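Side-chain contacts in PUM-HD domain-containing protein (Caenorhabditis elegans, PDB 7CGF), which binds a PBE-type RNA element through its Pumilio homology domain and probably acts on the 3' untranslated regions of mRNAs: residues M284-G287 with A288-H292; I130-P133 with L134-K137; G94-R97 with H98-R101; K58-F61 with E62-S65. The protein carries 2 engineered substitutions. All coordinates share one frame; numbering follows the deposited sequence.

Contact 1. Residues M284-G287 with A288-H292; sequences MIVG and AACHH
C290 packs back against V286, one helical turn earlier, near the end of helix 279-290. Its CB lies 3.6 Å from V286 O; the sulfur, SG, remains beside the same residue, 3.5 Å from V286 O and 4.2 Å from V286 CG1. That meeting of sulfur and methyl follows from the torsions: SG stands anti to its own carbonyl carbon (chi1 -65°), while CG1 of V286 stands anti to its backbone nitrogen (chi1 171°). C290 N donates to V286 O at 3.0 Å. The bonds from A288 N to M284 O and from A289 N to I285 O, also 3.0 Å each, continue the alpha-helical pattern, and the two alanine methyls rest close to the carbonyls of the preceding turn. H291 CB lies 3.5 Å from G287 O. V286 and C290 both touch E327 of helix 322-332, whereas I285, A288 and A289 meet L257, the small methyls of A288 and A289 being consistent with close packing there. Between the two segments, then, side chain meets side chain only through sulfur and methyl, an apolar and light contact, and the hydrogen bonds that join them are those of the backbone.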
# COMPACT_ATOMS: atom_id res chain seq x y z
N MET A 284 20.28 -17.79 14.81
CA MET A 284 19.20 -18.46 15.54
C MET A 284 18.37 -19.35 14.63
O MET A 284 17.99 -20.46 15.02
CB MET A 284 18.31 -17.42 16.23
CG MET A 284 19.06 -16.66 17.29
SD MET A 284 18.08 -15.30 17.89
CE MET A 284 16.65 -16.22 18.45
N ILE A 285 18.05 -18.86 13.43
CA ILE A 285 17.25 -19.64 12.48
C ILE A 285 18.04 -20.84 11.98
O ILE A 285 17.53 -21.96 11.95
CB ILE A 285 16.77 -18.75 11.32
CG1 ILE A 285 15.87 -17.63 11.84
CG2 ILE A 285 16.04 -19.58 10.25
CD1 ILE A 285 15.57 -16.54 10.81
N VAL A 286 19.31 -20.62 11.60
CA VAL A 286 20.16 -21.73 11.16
C VAL A 286 20.30 -22.78 12.27
O VAL A 286 20.22 -23.99 12.01
CB VAL A 286 21.53 -21.21 10.70
CG1 VAL A 286 22.49 -22.37 10.46
CG2 VAL A 286 21.39 -20.38 9.44
N GLY A 287 20.52 -22.35 13.51
CA GLY A 287 20.67 -23.30 14.59
C GLY A 287 19.42 -24.12 14.83
O GLY A 287 19.48 -25.32 15.11
N ALA A 288 18.25 -23.48 14.72
CA ALA A 288 16.99 -24.21 14.83
C ALA A 288 16.86 -25.23 13.72
O ALA A 288 16.40 -26.36 13.94
CB ALA A 288 15.81 -23.23 14.79
N ALA A 289 17.28 -24.85 12.51
CA ALA A 289 17.12 -25.73 11.35
C ALA A 289 18.04 -26.94 11.42
O ALA A 289 17.67 -28.02 10.95
CB ALA A 289 17.38 -24.94 10.06
N CYS A 290 19.22 -26.78 12.00
CA CYS A 290 20.21 -27.85 12.00
C CYS A 290 20.20 -28.69 13.27
O CYS A 290 20.98 -29.64 13.36
CB CYS A 290 21.61 -27.28 11.80
SG CYS A 290 21.85 -26.51 10.22
N HIS A 291 19.32 -28.39 14.22
CA HIS A 291 19.39 -29.03 15.53
C HIS A 291 19.10 -30.52 15.42
O HIS A 291 18.14 -30.94 14.76
CB HIS A 291 18.43 -28.38 16.51
CG HIS A 291 18.76 -28.65 17.95
ND1 HIS A 291 18.12 -29.62 18.69
CD2 HIS A 291 19.70 -28.11 18.76
CE1 HIS A 291 18.64 -29.65 19.91
NE2 HIS A 291 19.60 -28.74 19.98
N HIS A 292 19.94 -31.33 16.07
CA HIS A 292 19.80 -32.78 16.07
C HIS A 292 18.79 -33.23 17.12
O HIS A 292 17.61 -33.42 16.82
CB HIS A 292 21.15 -33.45 16.32

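Contact 2. Residues I130-P133 with L134-K137; sequences INEP and LQIK
The amide of Q135 and the carboxylate of E132 lie nearly in one plane, 14° apart, yet they do not bond to each other. Q135 OE1 instead rests against the carbon side of E132, 3.3 Å from its CA, while Q135 CD passes 3.7 Å from I130 O. The polar ends are bound by other residues: E132 OE2 bonds to S167 OG, and Q135 NE2 donates to the backbone oxygens of L127 and K165. The third flat group, the amide of N131, sits over the helix start with OD1 3.4 Å from L134 CG and ND2 beside L134 CD1. With chi1 at 51°, its CG lies between the backbone nitrogen and the carbonyl carbon, which brings OD1 back to L134 N in a weak capping bond. N131 is thus the N-cap of helix 132-142, in a predicted Pumilio repeat, and P133 occupies the first turn. N131 O also takes a straighter bond from Q135 N, 3.0 Å long at 164°. Were Q135 cut back to an alanine, the L127 and K165 carbonyls would probably lose their shared donor and a gap would be likely to open beside I130. I130 and L134 cross at about a right angle, and I130 CD1 is pressed tightly against L134 CB at 3.5 Å. On another side of the turn, I136 CD1 touches E132 CG at 4.0 Å.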
# COMPACT_ATOMS: atom_id res chain seq x y z
N ILE A 130 -1.66 19.53 -2.18
CA ILE A 130 -1.97 20.79 -1.51
C ILE A 130 -1.19 20.98 -0.22
O ILE A 130 -0.61 20.03 0.33
CB ILE A 130 -3.48 20.94 -1.25
CG1 ILE A 130 -3.95 19.95 -0.17
CG2 ILE A 130 -4.26 20.80 -2.56
CD1 ILE A 130 -5.48 19.83 -0.05
N ASN A 131 -1.19 22.21 0.28
CA ASN A 131 -0.43 22.55 1.48
C ASN A 131 -1.07 21.96 2.74
O ASN A 131 -2.24 21.55 2.75
CB ASN A 131 -0.31 24.07 1.60
CG ASN A 131 -1.65 24.75 1.49
OD1 ASN A 131 -2.47 24.70 2.40
ND2 ASN A 131 -1.90 25.37 0.34
N GLU A 132 -0.28 21.93 3.81
CA GLU A 132 -0.70 21.21 5.01
C GLU A 132 -2.00 21.71 5.63
O GLU A 132 -2.82 20.86 6.02
CB GLU A 132 0.45 21.24 6.03
CG GLU A 132 0.22 20.37 7.23
CD GLU A 132 1.40 20.42 8.15
OE1 GLU A 132 1.49 21.37 8.97
OE2 GLU A 132 2.27 19.53 8.02
N PRO A 133 -2.26 23.02 5.78
CA PRO A 133 -3.56 23.45 6.31
C PRO A 133 -4.76 22.92 5.54
O PRO A 133 -5.79 22.60 6.14
CB PRO A 133 -3.47 24.98 6.22
CG PRO A 133 -2.03 25.25 6.39
CD PRO A 133 -1.34 24.17 5.63
N LEU A 134 -4.67 22.84 4.21
CA LEU A 134 -5.77 22.28 3.45
C LEU A 134 -5.85 20.76 3.60
O LEU A 134 -6.94 20.20 3.62
CB LEU A 134 -5.63 22.67 1.98
CG LEU A 134 -5.79 24.17 1.70
CD1 LEU A 134 -5.66 24.46 0.23
CD2 LEU A 134 -7.13 24.66 2.23
N GLN A 135 -4.70 20.09 3.69
CA GLN A 135 -4.73 18.66 3.99
C GLN A 135 -5.46 18.39 5.30
O GLN A 135 -6.30 17.49 5.39
CB GLN A 135 -3.31 18.10 4.07
CG GLN A 135 -2.54 18.05 2.77
CD GLN A 135 -1.11 17.61 3.02
OE1 GLN A 135 -0.46 18.07 3.96
NE2 GLN A 135 -0.61 16.69 2.19
N ILE A 136 -5.12 19.15 6.34
CA ILE A 136 -5.75 18.96 7.65
C ILE A 136 -7.25 19.18 7.56
O ILE A 136 -8.04 18.48 8.21
CB ILE A 136 -5.10 19.90 8.68
CG1 ILE A 136 -3.64 19.51 8.92
CG2 ILE A 136 -5.87 19.88 9.98
CD1 ILE A 136 -2.87 20.53 9.74
N LYS A 137 -7.68 20.15 6.74
CA LYS A 137 -9.10 20.41 6.57
C LYS A 137 -9.81 19.20 5.97
O LYS A 137 -10.89 18.81 6.43
CB LYS A 137 -9.29 21.66 5.70
CG LYS A 137 -10.71 22.16 5.62
CD LYS A 137 -10.82 23.51 4.92
CE LYS A 137 -12.28 23.85 4.67
NZ LYS A 137 -12.47 25.14 3.95

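Contact 3. Residues G94-R97 with H98-R101; sequences GEER and HWAR
W99 lays one face of its indole over E96: E96 CA stands 3.5 Å from the centroid of the five-membered ring, 7° off the normal, and E96 CG covers the six-membered ring, 3.5 Å from W99 CH2. A bend at chi2 (79°) then turns the E96 carboxylate back, and its OE2 accepts from G94 N at 2.7 Å. H98 is gripped in two directions. In its ring plane ND1 donates to E95 OE1 at 2.7 Å, the carboxylate lying almost coplanar with the imidazole; over one face R97 CG makes a CH-pi contact 3.8 Å from the ring centroid. The same E95 OE1 also lies above the face of the R97 guanidinium, where charge alone attracts it. Backbone bonds from H98 N to E95 O and from W99 N to E96 O span three residues, as in a tight turn, and one water links E96 O to A100 N while a second links R97 O to R101 N. This turn leads into helix 99-106 between two neighbours: on one side F67 stacks on H98, and R97 forms a salt bridge with D64 of helix 60-65; on the other, W99 packs against I130 and N131, just ahead of helix 132-142.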
# COMPACT_ATOMS: atom_id res chain seq x y z
N GLY A 94 0.76 24.65 -9.97
CA GLY A 94 0.45 25.62 -10.98
C GLY A 94 -0.96 26.16 -10.88
O GLY A 94 -1.25 27.21 -11.45
N GLU A 95 -1.83 25.46 -10.15
CA GLU A 95 -3.17 25.93 -9.85
C GLU A 95 -3.36 26.22 -8.36
O GLU A 95 -4.51 26.31 -7.90
CB GLU A 95 -4.21 24.91 -10.35
CG GLU A 95 -4.29 24.80 -11.87
CD GLU A 95 -4.88 26.05 -12.51
OE1 GLU A 95 -5.53 26.84 -11.81
OE2 GLU A 95 -4.69 26.25 -13.72
N GLU A 96 -2.27 26.44 -7.62
CA GLU A 96 -2.30 26.83 -6.21
C GLU A 96 -3.35 27.86 -5.86
O GLU A 96 -4.00 27.77 -4.81
CB GLU A 96 -0.95 27.41 -5.76
CG GLU A 96 0.13 26.42 -5.41
CD GLU A 96 0.81 25.84 -6.64
OE1 GLU A 96 1.77 25.04 -6.47
OE2 GLU A 96 0.39 26.19 -7.77
N ARG A 97 -3.50 28.89 -6.71
CA ARG A 97 -4.41 29.99 -6.41
C ARG A 97 -5.84 29.52 -6.25
O ARG A 97 -6.66 30.25 -5.68
CB ARG A 97 -4.32 31.04 -7.52
CG ARG A 97 -4.77 30.52 -8.88
CD ARG A 97 -4.33 31.46 -10.00
NE ARG A 97 -4.83 31.04 -11.31
CZ ARG A 97 -4.29 30.09 -12.05
NH1 ARG A 97 -3.20 29.45 -11.63
NH2 ARG A 97 -4.82 29.78 -13.23
N HIS A 98 -6.16 28.32 -6.73
CA HIS A 98 -7.51 27.78 -6.71
C HIS A 98 -7.73 26.70 -5.66
O HIS A 98 -8.87 26.29 -5.45
CB HIS A 98 -7.85 27.20 -8.08
CG HIS A 98 -8.02 28.24 -9.14
ND1 HIS A 98 -7.48 28.11 -10.40
CD2 HIS A 98 -8.66 29.42 -9.12
CE1 HIS A 98 -7.79 29.17 -11.12
NE2 HIS A 98 -8.50 29.99 -10.36
N TRP A 99 -6.67 26.26 -4.98
CA TRP A 99 -6.77 25.10 -4.09
C TRP A 99 -7.78 25.34 -2.97
O TRP A 99 -8.61 24.47 -2.69
CB TRP A 99 -5.41 24.78 -3.49
CG TRP A 99 -4.41 24.19 -4.42
CD1 TRP A 99 -4.60 23.78 -5.71
CD2 TRP A 99 -3.05 23.94 -4.11
NE1 TRP A 99 -3.42 23.29 -6.22
CE2 TRP A 99 -2.45 23.37 -5.26
CE3 TRP A 99 -2.26 24.16 -2.98
CZ2 TRP A 99 -1.11 23.01 -5.30
CZ3 TRP A 99 -0.93 23.79 -3.02
CH2 TRP A 99 -0.37 23.21 -4.17
N ALA A 100 -7.69 26.49 -2.30
CA ALA A 100 -8.56 26.71 -1.15
C ALA A 100 -10.03 26.79 -1.56
O ALA A 100 -10.89 26.21 -0.90
CB ALA A 100 -8.13 27.98 -0.40
N ARG A 101 -10.33 27.50 -2.66
CA ARG A 101 -11.71 27.58 -3.12
C ARG A 101 -12.23 26.22 -3.54
O ARG A 101 -13.41 25.91 -3.32
CB ARG A 101 -11.83 28.56 -4.29
CG ARG A 101 -11.74 30.02 -3.89
CD ARG A 101 -11.81 30.91 -5.14
NE ARG A 101 -13.05 30.72 -5.87
CZ ARG A 101 -13.28 31.19 -7.10
NH1 ARG A 101 -14.44 30.96 -7.70
NH2 ARG A 101 -12.33 31.88 -7.72
O HOH W 1 -5.74 28.60 -2.83
O HOH W 2 -8.50 29.62 -3.76

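Contact 4. Residues K58-F61 with E62-S65; sequences KDRF and EKDS
D59 and E62 form the closely fitted part of this helix start. With CG anti to the backbone nitrogen (chi1 -170°), the D59 carboxylate folds over the first turn, and OD1 weakly accepts from F61 N at 2.9 Å and from E62 N at 3.3 Å. D59 is therefore the N-cap of helix 60-65, and its OD2 lies 3.5 Å from E62 CG. K63 N bonds to D59 O, and K63 CG lies 3.6 Å from the same oxygen, D59 O, the chain bending at chi3. One turn on, D64 N donates to R60 O at 2.8 Å. The D64 carboxylate also lies near that carbonyl; two acceptors so placed would probably repel rather than bond, but OD1 has its counter-charge in R97. A leucine in place of D64 would probably leave the R97 guanidinium without that charge partner. At the end of the segment, S65 OG donates to E62 O at 2.7 Å, beside the bond from S65 N. The loose side is that of F61: its exposed ring extends from the helix and approaches D64 OD2 only through CD1, at 3.9 Å. R60, likewise exposed, starts away from 62-65. In the fold, E62 OE2 bonds to S31 OG and its side chain touches K29 and L30, before helix 37-41, whereas K63 and D64 touch E95 and H98 at the approach to helix 99-106.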
# COMPACT_ATOMS: atom_id res chain seq x y z
N LYS A 58 -0.98 28.75 -21.94
CA LYS A 58 -0.11 29.71 -21.27
C LYS A 58 -0.88 30.90 -20.72
O LYS A 58 -0.26 31.87 -20.25
CB LYS A 58 0.96 30.20 -22.23
CG LYS A 58 2.11 29.23 -22.49
CD LYS A 58 2.95 29.72 -23.68
CE LYS A 58 4.40 29.26 -23.60
NZ LYS A 58 5.21 30.13 -22.71
N ASP A 59 -2.21 30.86 -20.77
CA ASP A 59 -3.05 31.99 -20.39
C ASP A 59 -3.79 31.63 -19.11
O ASP A 59 -4.77 30.88 -19.15
CB ASP A 59 -4.02 32.34 -21.51
CG ASP A 59 -4.76 33.64 -21.28
OD1 ASP A 59 -4.88 34.09 -20.12
OD2 ASP A 59 -5.23 34.21 -22.29
N ARG A 60 -3.34 32.18 -17.98
CA ARG A 60 -4.01 31.93 -16.71
C ARG A 60 -5.46 32.39 -16.72
O ARG A 60 -6.31 31.78 -16.07
CB ARG A 60 -3.28 32.63 -15.56
CG ARG A 60 -2.11 31.86 -15.03
CD ARG A 60 -0.84 32.53 -15.48
NE ARG A 60 0.28 32.21 -14.62
CZ ARG A 60 1.47 32.80 -14.71
NH1 ARG A 60 2.44 32.45 -13.89
NH2 ARG A 60 1.67 33.74 -15.63
N PHE A 61 -5.75 33.49 -17.42
CA PHE A 61 -7.12 33.97 -17.41
C PHE A 61 -8.03 33.04 -18.20
O PHE A 61 -9.22 32.92 -17.86
CB PHE A 61 -7.17 35.41 -17.95
CG PHE A 61 -6.66 36.46 -16.98
CD1 PHE A 61 -6.03 36.10 -15.79
CD2 PHE A 61 -6.82 37.81 -17.26
CE1 PHE A 61 -5.56 37.07 -14.91
CE2 PHE A 61 -6.37 38.77 -16.38
CZ PHE A 61 -5.73 38.41 -15.21
N GLU A 62 -7.50 32.37 -19.23
CA GLU A 62 -8.26 31.32 -19.90
C GLU A 62 -8.55 30.18 -18.93
O GLU A 62 -9.68 29.69 -18.85
CB GLU A 62 -7.50 30.79 -21.11
CG GLU A 62 -7.59 31.66 -22.36
CD GLU A 62 -8.99 31.68 -22.96
OE1 GLU A 62 -9.54 30.58 -23.20
OE2 GLU A 62 -9.52 32.79 -23.20
N LYS A 63 -7.53 29.76 -18.18
CA LYS A 63 -7.73 28.67 -17.23
C LYS A 63 -8.70 29.07 -16.13
O LYS A 63 -9.57 28.27 -15.73
CB LYS A 63 -6.38 28.22 -16.67
CG LYS A 63 -5.49 27.62 -17.76
CD LYS A 63 -4.19 27.00 -17.23
CE LYS A 63 -3.08 28.02 -17.13
NZ LYS A 63 -1.75 27.37 -16.95
N ASP A 64 -8.59 30.30 -15.62
CA ASP A 64 -9.51 30.77 -14.59
C ASP A 64 -10.95 30.81 -15.09
O ASP A 64 -11.88 30.73 -14.29
CB ASP A 64 -9.13 32.17 -14.09
CG ASP A 64 -7.76 32.24 -13.46
OD1 ASP A 64 -7.17 31.19 -13.13
OD2 ASP A 64 -7.25 33.37 -13.30
N SER A 65 -11.14 30.94 -16.41
CA SER A 65 -12.47 31.24 -16.96
C SER A 65 -13.46 30.10 -16.77
O SER A 65 -14.67 30.34 -16.75
CB SER A 65 -12.37 31.58 -18.46
OG SER A 65 -12.20 30.42 -19.28

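In the fold
Along the chain the order is contact 4, contact 3, contact 2 and, far later, contact 1, all within the all-helical PUM-HD region. The first three form a row near its N-terminal end: the centres of contacts 4 and 3 are about 13 Å apart and those of contacts 3 and 2 about 12 Å. Each touches the next; their segments lie in successive predicted Pumilio repeats and sit on or lead into helices 60-65, 99-106 and 132-142. Contacts 4 and 2 do not touch. Contact 1, on helix 279-290, lies across the chain's centre, about 52 to 69 Å from the others between centres. All four stay about 13 to 16 Å from the bound RNA at their nearest atoms, so they belong to the repeat scaffold rather than the RNA-contacting surface.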